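Local coordinates for polymerase subunit PA (Dhori virus, PDB 4CGS), which is a subunit of the viral RNA polymerase, here its N-terminal domain of the cap-snatching type, and probably binds RNA, at residues Ile120-Ser125 with Arg135-Glu140; Gly128-Ile133 with Asp145-Leu150. All coordinates share one frame; numbering follows the deposited sequence.

Overall arrangement
From the N terminus, the chain passes through helix 31-44 and the earlier strands of a mixed sheet before it enters strand 119-125 at the sheet's margin. From here two contacts take turns. Contact 1 starts on this strand and closes a loop of nine residues when the chain returns at helix 132-137. Contact 2 starts within that loop, at 128-133, and closes, after eleven intervening residues, on helix 140-157. Their segments alternate, so the two loops cross. They are also joined directly: Arg123 and Ser131 share a backbone hydrogen bond, and Arg135 bonds to the carbonyl of Met130. Strand, connecting loop and both helices are thereby tied into one unit.

Contact 1 (Ile120-Ser125 with Arg135-Glu140); sequences IFVRVS and REYLDE
Ile120 and Tyr137 meet where a short helix folds back over the sheet of an alpha/beta domain: strand 119-125, an outermost strand of the mixed sheet, turns through a loop into helix 132-137, whose last residue lays its ring against the strand. The alternation of side chains along a beta strand explains the choice of partners. Ile120 and Val122 face the helix, while Phe121 between them points away and stacks on Tyr100 of the neighbouring strand.

Both branches of Ile120 are used. With chi1 at -64°, CG2 lies opposite the backbone N and reaches over one face of the Tyr137 ring, making a CH-pi contact. CG2 of Ile120 is 3.9 Å from the centroid of the Tyr137 ring and 16° off its normal, displaced toward the rim. The same methyl comes closest to the ring at its base, with Ile120 CG2 3.8 Å from Tyr137 CG. The other branch follows the opposite side of the ring's long axis, where CG1 of Ile120 lies 4.1 Å from CD1 of Tyr137. Val122 crosses the tyrosine side chain at about a right angle and puts its CG2 4.1 Å from Tyr137 CD2.

Tyr137 reaches this place because its CG is trans to the backbone N (chi1 167°), which carries the ring out from the helix. While the ring packs on aliphatic carbon, its polar end is held as well: OH of Tyr137 is hydrogen-bonded to OD2 of Asp92 and to OH of Tyr60.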
ATOM      1  N   ILE A 120       0.458  -1.010 -13.052  1.00  7.15           N
ATOM      2  CA  ILE A 120       1.040   0.178 -12.483  1.00  8.34           C
ATOM      3  C   ILE A 120       1.663  -0.203 -11.142  1.00  6.88           C
ATOM      4  O   ILE A 120       1.019  -0.783 -10.281  1.00  8.74           O
ATOM      5  CB  ILE A 120      -0.037   1.295 -12.232  1.00 11.60           C
ATOM      6  CG1 ILE A 120      -0.624   1.750 -13.532  1.00 15.79           C
ATOM      7  CG2 ILE A 120       0.600   2.432 -11.351  1.00 13.13           C
ATOM      8  CD1 ILE A 120       0.300   2.527 -14.406  1.00 17.92           C
ATOM      9  N   PHE A 121       2.914   0.192 -10.895  1.00  7.91           N
ATOM     10  CA  PHE A 121       3.574  -0.025  -9.620  1.00  8.19           C
ATOM     11  C   PHE A 121       3.750   1.337  -8.911  1.00  8.46           C
ATOM     12  O   PHE A 121       4.640   2.081  -9.204  1.00 10.16           O
ATOM     13  CB  PHE A 121       4.940  -0.705  -9.842  1.00 11.33           C
ATOM     14  CG  PHE A 121       4.896  -2.228 -10.097  1.00 14.35           C
ATOM     15  CD1 PHE A 121       4.318  -2.697 -11.264  1.00 19.39           C
ATOM     16  CD2 PHE A 121       5.390  -3.166  -9.183  1.00 19.33           C
ATOM     17  CE1 PHE A 121       4.273  -4.032 -11.569  1.00 20.65           C
ATOM     18  CE2 PHE A 121       5.286  -4.515  -9.465  1.00 18.66           C
ATOM     19  CZ  PHE A 121       4.756  -4.941 -10.683  1.00 19.61           C
ATOM     20  N   VAL A 122       2.913   1.552  -7.908  1.00  6.74           N
ATOM     21  CA  VAL A 122       3.029   2.708  -6.987  1.00  6.90           C
ATOM     22  C   VAL A 122       4.169   2.414  -6.058  1.00  6.80           C
ATOM     23  O   VAL A 122       4.158   1.391  -5.304  1.00  8.36           O
ATOM     24  CB  VAL A 122       1.704   2.940  -6.228  1.00  6.80           C
ATOM     25  CG1 VAL A 122       1.892   3.820  -5.018  1.00  8.30           C
ATOM     26  CG2 VAL A 122       0.630   3.481  -7.204  1.00  8.94           C
ATOM     27  N   ARG A 123       5.147   3.333  -6.037  0.60  6.35           N
ATOM     28  CA  ARG A 123       6.400   3.145  -5.303  0.60  6.76           C
ATOM     29  C   ARG A 123       6.655   4.390  -4.485  0.60  6.05           C
ATOM     30  O   ARG A 123       6.853   5.479  -5.020  0.60  8.15           O
ATOM     31  CB  ARG A 123       7.603   2.867  -6.214  0.60  7.75           C
ATOM     32  CG  ARG A 123       7.639   1.429  -6.799  0.60  9.09           C
ATOM     33  CD  ARG A 123       8.850   1.280  -7.713  0.60 10.01           C
ATOM     34  NE  ARG A 123       9.269  -0.126  -7.942  0.60 10.31           N
ATOM     35  CZ  ARG A 123       9.235  -0.788  -9.113  0.60  9.51           C
ATOM     36  NH1 ARG A 123       8.754  -0.199 -10.224  0.60 11.67           N
ATOM     37  NH2 ARG A 123       9.747  -2.042  -9.187  0.60 10.28           N
ATOM     38  N   VAL A 124       6.539   4.249  -3.167  1.00  6.75           N
ATOM     39  CA  VAL A 124       6.622   5.382  -2.248  1.00  7.00           C
ATOM     40  C   VAL A 124       7.590   5.073  -1.157  1.00  7.43           C
ATOM     41  O   VAL A 124       7.714   3.917  -0.699  1.00  8.82           O
ATOM     42  CB  VAL A 124       5.235   5.741  -1.682  1.00  6.73           C
ATOM     43  CG1 VAL A 124       4.238   6.170  -2.755  1.00  9.75           C
ATOM     44  CG2 VAL A 124       4.610   4.646  -0.835  1.00  9.59           C
ATOM     45  N   SER A 125       8.242   6.106  -0.607  1.00  9.08           N
ATOM     46  CA  SER A 125       9.163   5.946   0.532  1.00  8.87           C
ATOM     47  C   SER A 125       8.483   6.304   1.798  1.00 10.06           C
ATOM     48  O   SER A 125       7.512   7.054   1.848  1.00  9.77           O
ATOM     49  CB  SER A 125      10.420   6.778   0.373  1.00 10.04           C
ATOM     50  OG  SER A 125      10.167   8.144   0.700  1.00 10.38           O
ATOM     51  N   ARG A 135       4.109   9.521  -9.295  1.00  6.69           N
ATOM     52  CA  ARG A 135       3.639  10.913  -9.293  1.00  9.00           C
ATOM     53  C   ARG A 135       2.788  11.256 -10.490  1.00  9.02           C
ATOM     54  O   ARG A 135       1.934  12.126 -10.413  1.00  9.53           O
ATOM     55  CB  ARG A 135       4.857  11.897  -9.258  1.00 12.92           C
ATOM     56  CG  ARG A 135       5.766  11.695  -8.103  1.00 14.77           C
ATOM     57  CD  ARG A 135       6.820  12.744  -8.165  1.00 16.63           C
ATOM     58  NE  ARG A 135       7.729  12.775  -9.275  1.00 17.31           N
ATOM     59  CZ  ARG A 135       9.049  12.528  -9.240  1.00 13.97           C
ATOM     60  NH1 ARG A 135       9.672  11.918  -8.231  1.00 11.54           N
ATOM     61  NH2 ARG A 135       9.752  12.826 -10.348  1.00 15.29           N
ATOM     62  N   GLU A 136       3.042  10.609 -11.627  1.00  7.72           N
ATOM     63  CA  GLU A 136       2.280  10.873 -12.800  1.00  9.24           C
ATOM     64  C   GLU A 136       0.966  10.129 -12.820  1.00  8.84           C
ATOM     65  O   GLU A 136      -0.033  10.636 -13.322  1.00 11.32           O
ATOM     66  CB  GLU A 136       3.108  10.479 -14.033  1.00 12.70           C
ATOM     67  CG  GLU A 136       2.374  10.600 -15.341  1.00 18.08           C
ATOM     68  CD  GLU A 136       2.039  12.035 -15.744  1.00 26.46           C
ATOM     69  OE1 GLU A 136       2.901  12.930 -15.539  1.00 28.19           O
ATOM     70  OE2 GLU A 136       0.902  12.248 -16.275  1.00 37.75           O
ATOM     71  N   TYR A 137       0.974   8.916 -12.263  1.00  7.78           N
ATOM     72  CA  TYR A 137      -0.208   8.083 -12.200  1.00  7.72           C
ATOM     73  C   TYR A 137      -1.226   8.663 -11.237  1.00  6.66           C
ATOM     74  O   TYR A 137      -2.404   8.761 -11.543  1.00  7.87           O
ATOM     75  CB  TYR A 137       0.132   6.643 -11.814  1.00  7.00           C
ATOM     76  CG  TYR A 137      -1.074   5.851 -11.440  1.00  7.13           C
ATOM     77  CD1 TYR A 137      -1.984   5.453 -12.408  1.00  6.52           C
ATOM     78  CD2 TYR A 137      -1.335   5.521 -10.163  1.00  6.28           C
ATOM     79  CE1 TYR A 137      -3.099   4.720 -12.055  1.00  7.25           C
ATOM     80  CE2 TYR A 137      -2.462   4.800  -9.798  1.00  6.63           C
ATOM     81  CZ  TYR A 137      -3.339   4.408 -10.744  1.00  6.33           C
ATOM     82  OH  TYR A 137      -4.538   3.785 -10.405  1.00  6.92           O
ATOM     83  N   LEU A 138      -0.788   8.976 -10.014  1.00  6.05           N
ATOM     84  CA  LEU A 138      -1.669   9.494  -8.963  1.00  6.00           C
ATOM     85  C   LEU A 138      -2.061  10.967  -9.280  1.00  6.32           C
ATOM     86  O   LEU A 138      -1.246  11.748  -9.777  1.00  7.64           O
ATOM     87  CB  LEU A 138      -1.005   9.403  -7.578  1.00  6.16           C
ATOM     88  CG  LEU A 138      -0.725   8.002  -7.068  1.00  7.30           C
ATOM     89  CD1 LEU A 138      -0.012   8.178  -5.734  1.00  7.74           C
ATOM     90  CD2 LEU A 138      -1.987   7.180  -6.886  1.00  8.22           C
ATOM     91  N   ASP A 139      -3.320  11.299  -8.988  1.00  6.41           N
ATOM     92  CA  ASP A 139      -3.789  12.667  -9.153  1.00  6.75           C
ATOM     93  C   ASP A 139      -3.367  13.515  -7.978  1.00  6.05           C
ATOM     94  O   ASP A 139      -2.856  12.990  -6.969  1.00  7.01           O
ATOM     95  CB  ASP A 139      -5.242  12.731  -9.512  1.00  8.83           C
ATOM     96  CG  ASP A 139      -6.196  12.490  -8.446  1.00 10.64           C
ATOM     97  OD1 ASP A 139      -5.865  12.540  -7.286  1.00 11.61           O
ATOM     98  OD2 ASP A 139      -7.414  12.335  -8.875  1.00 14.59           O
ATOM     99  N   GLU A 140      -3.613  14.825  -8.023  1.00  6.69           N
ATOM    100  CA  GLU A 140      -3.063  15.704  -6.989  1.00  6.94           C
ATOM    101  C   GLU A 140      -3.646  15.341  -5.615  1.00  7.04           C
ATOM    102  O   GLU A 140      -2.923  15.366  -4.616  1.00  7.48           O
ATOM    103  CB  GLU A 140      -3.328  17.153  -7.364  1.00  7.87           C
ATOM    104  CG  GLU A 140      -2.632  18.127  -6.453  1.00  8.04           C
ATOM    105  CD  GLU A 140      -2.871  19.604  -6.772  1.00  6.90           C
ATOM    106  OE1 GLU A 140      -3.699  19.878  -7.617  1.00 11.91           O
ATOM    107  OE2 GLU A 140      -2.253  20.470  -6.137  1.00  8.99           O
TER

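Contact 2 (Gly128-Ile133 with Asp145-Leu150)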
ATOM      1  N   GLY A 128       7.908   9.904   2.371  1.00  8.76           N
ATOM      2  CA  GLY A 128       6.908  10.593   1.622  1.00  8.13           C
ATOM      3  C   GLY A 128       7.270  10.887   0.170  1.00  8.33           C
ATOM      4  O   GLY A 128       6.607  11.676  -0.526  1.00  9.57           O
ATOM      5  N   GLN A 129       8.334  10.264  -0.289  0.60  8.05           N
ATOM      6  CA  GLN A 129       8.745  10.415  -1.691  0.60  9.10           C
ATOM      7  C   GLN A 129       7.960   9.474  -2.621  0.60  7.36           C
ATOM      8  O   GLN A 129       7.569   8.409  -2.215  0.60  9.84           O
ATOM      9  CB  GLN A 129      10.265  10.182  -1.881  0.60  9.35           C
ATOM     10  CG  GLN A 129      11.077  11.154  -1.054  0.60  9.86           C
ATOM     11  CD  GLN A 129      11.485  12.327  -1.897  0.60 14.79           C
ATOM     12  OE1 GLN A 129      12.455  12.253  -2.640  0.60 26.15           O
ATOM     13  NE2 GLN A 129      10.724  13.394  -1.832  0.60 13.50           N
ATOM     14  N   MET A 130       7.772   9.896  -3.870  1.00  7.59           N
ATOM     15  CA  MET A 130       7.058   9.133  -4.846  1.00  7.42           C
ATOM     16  C   MET A 130       7.936   8.965  -6.074  1.00  6.85           C
ATOM     17  O   MET A 130       8.547   9.937  -6.552  1.00  7.56           O
ATOM     18  CB  MET A 130       5.780   9.850  -5.294  1.00  8.50           C
ATOM     19  CG  MET A 130       4.753  10.006  -4.224  1.00  9.31           C
ATOM     20  SD  MET A 130       3.424  11.185  -4.665  1.00 14.19           S
ATOM     21  CE  MET A 130       4.386  12.835  -4.785  1.00 14.99           C
ATOM     22  N   SER A 131       7.986   7.764  -6.677  1.00  6.46           N
ATOM     23  CA  SER A 131       8.717   7.562  -7.938  1.00  6.84           C
ATOM     24  C   SER A 131       8.082   8.421  -9.019  1.00  6.90           C
ATOM     25  O   SER A 131       6.922   8.817  -8.947  1.00  6.90           O
ATOM     26  CB  SER A 131       8.706   6.135  -8.378  1.00  6.81           C
ATOM     27  OG  SER A 131       7.502   5.759  -8.985  1.00  7.87           O
ATOM     28  N   PRO A 132       8.841   8.671 -10.115  1.00  6.88           N
ATOM     29  CA  PRO A 132       8.299   9.539 -11.190  1.00  8.11           C
ATOM     30  C   PRO A 132       6.998   8.954 -11.765  1.00  7.13           C
ATOM     31  O   PRO A 132       6.044   9.697 -12.055  1.00  9.15           O
ATOM     32  CB  PRO A 132       9.424   9.530 -12.197  1.00  9.06           C
ATOM     33  CG  PRO A 132      10.667   9.453 -11.341  1.00 10.33           C
ATOM     34  CD  PRO A 132      10.317   8.516 -10.221  1.00  7.39           C
ATOM     35  N   ILE A 133       6.944   7.641 -12.039  1.00  9.33           N
ATOM     36  CA  ILE A 133       5.730   7.046 -12.569  1.00 10.67           C
ATOM     37  C   ILE A 133       4.567   7.089 -11.579  1.00  7.99           C
ATOM     38  O   ILE A 133       3.432   7.328 -11.960  1.00  8.01           O
ATOM     39  CB  ILE A 133       5.935   5.585 -12.982  1.00 12.79           C
ATOM     40  CG1 ILE A 133       6.738   5.579 -14.316  1.00 16.53           C
ATOM     41  CG2 ILE A 133       4.583   4.796 -13.106  1.00 16.20           C
ATOM     42  CD1 ILE A 133       5.852   5.757 -15.531  1.00 22.50           C
ATOM     43  N   ASP A 145      -3.044  12.956  -0.214  1.00  7.70           N
ATOM     44  CA  ASP A 145      -3.518  12.102   0.856  1.00  6.99           C
ATOM     45  C   ASP A 145      -2.504  11.048   1.223  1.00  6.96           C
ATOM     46  O   ASP A 145      -2.256  10.759   2.413  1.00  7.37           O
ATOM     47  CB  ASP A 145      -4.823  11.458   0.478  1.00  7.06           C
ATOM     48  CG  ASP A 145      -6.015  12.385   0.458  1.00  9.24           C
ATOM     49  OD1 ASP A 145      -5.906  13.529   0.978  1.00 14.10           O
ATOM     50  OD2 ASP A 145      -7.028  11.995  -0.152  1.00 10.07           O
ATOM     51  N   VAL A 146      -1.896  10.430   0.219  1.00  6.52           N
ATOM     52  CA  VAL A 146      -0.867   9.410   0.456  1.00  5.76           C
ATOM     53  C   VAL A 146       0.372  10.035   1.160  1.00  7.08           C
ATOM     54  O   VAL A 146       0.830   9.497   2.173  1.00  7.97           O
ATOM     55  CB  VAL A 146      -0.461   8.724  -0.846  1.00  6.42           C
ATOM     56  CG1 VAL A 146       0.820   7.910  -0.684  1.00  8.00           C
ATOM     57  CG2 VAL A 146      -1.610   7.939  -1.426  1.00  6.24           C
ATOM     58  N   THR A 147       0.889  11.136   0.665  1.00  7.55           N
ATOM     59  CA  THR A 147       2.072  11.739   1.219  1.00  9.90           C
ATOM     60  C   THR A 147       1.781  12.307   2.592  1.00  8.32           C
ATOM     61  O   THR A 147       2.655  12.182   3.476  1.00 11.05           O
ATOM     62  CB  THR A 147       2.609  12.864   0.296  1.00 11.54           C
ATOM     63  OG1 THR A 147       1.641  13.944   0.179  1.00 16.13           O
ATOM     64  CG2 THR A 147       2.947  12.231  -1.025  1.00  9.89           C
ATOM     65  N   ASN A 148       0.613  12.877   2.833  0.60  8.88           N
ATOM     66  CA  ASN A 148       0.407  13.413   4.162  0.60  9.66           C
ATOM     67  C   ASN A 148       0.388  12.285   5.193  0.60  9.01           C
ATOM     68  O   ASN A 148       0.875  12.480   6.329  0.60  8.32           O
ATOM     69  CB  ASN A 148      -0.903  14.207   4.210  0.60 10.81           C
ATOM     70  CG  ASN A 148      -0.828  15.517   3.438  0.60 14.66           C
ATOM     71  OD1 ASN A 148       0.251  16.004   3.179  0.60 19.43           O
ATOM     72  ND2 ASN A 148      -1.983  16.036   2.991  0.60 17.23           N
ATOM     73  N   PHE A 149      -0.181  11.140   4.847  1.00  7.70           N
ATOM     74  CA  PHE A 149      -0.150   9.990   5.751  1.00  7.08           C
ATOM     75  C   PHE A 149       1.274   9.514   5.972  1.00  7.31           C
ATOM     76  O   PHE A 149       1.696   9.343   7.110  1.00  8.58           O
ATOM     77  CB  PHE A 149      -0.992   8.844   5.193  1.00  7.68           C
ATOM     78  CG  PHE A 149      -0.717   7.531   5.860  1.00  6.48           C
ATOM     79  CD1 PHE A 149      -0.897   7.374   7.252  1.00  7.49           C
ATOM     80  CD2 PHE A 149      -0.144   6.486   5.142  1.00  7.49           C
ATOM     81  CE1 PHE A 149      -0.542   6.164   7.865  1.00  7.20           C
ATOM     82  CE2 PHE A 149       0.183   5.321   5.766  1.00  7.39           C
ATOM     83  CZ  PHE A 149      -0.016   5.147   7.105  1.00  6.11           C
ATOM     84  N   LEU A 150       2.053   9.337   4.914  1.00  6.94           N
ATOM     85  CA  LEU A 150       3.428   8.816   5.060  1.00  8.58           C
ATOM     86  C   LEU A 150       4.245   9.757   5.944  1.00  9.78           C
ATOM     87  O   LEU A 150       4.987   9.333   6.810  1.00 10.49           O
ATOM     88  CB  LEU A 150       4.092   8.676   3.666  1.00  7.60           C
ATOM     89  CG  LEU A 150       3.515   7.513   2.808  1.00  7.57           C
ATOM     90  CD1 LEU A 150       4.015   7.655   1.388  1.00  8.89           C
ATOM     91  CD2 LEU A 150       3.837   6.149   3.389  1.00  9.47           C
TER
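Thr147 meets the loop 128-133 through one of its two branches. From CB, the hydroxyl branch turns back to its own helix: at chi1 63° OG1 sits between the backbone N and the carbonyl carbon, and it is hydrogen-bonded to the carbonyl oxygens of Arg143 and Gln144. The methyl branch is thereby directed at the loop. Its tip, CG2 of Thr147, lies 3.7 Å from the carbonyl O of Gly128 and 3.8 Å from SD of Met130. The Met130 chain, bent at its last torsion, crosses the threonine at about a right angle and sets its CE 4.1 Å from Thr147 CG2.

One helical turn on, Leu150 packs against backbone: its CB is 4.0 Å and its CD1 4.1 Å from CA of Gly128, whose positive phi (94°) is one that favours glycine. Leu150 also touches Ile40 and Val44 of helix 31-44 and Val124 of the strand, while Met130 rests on Val124 too. Further along the loop, Ser131 is the N-cap of helix 132-137. The arrangement is a strand-loop-helix connection packed against the long helix 140-157, consistent with a PD-(D/E)XK-type nuclease fold, as in the PA N-terminal domains of related orthomyxoviruses.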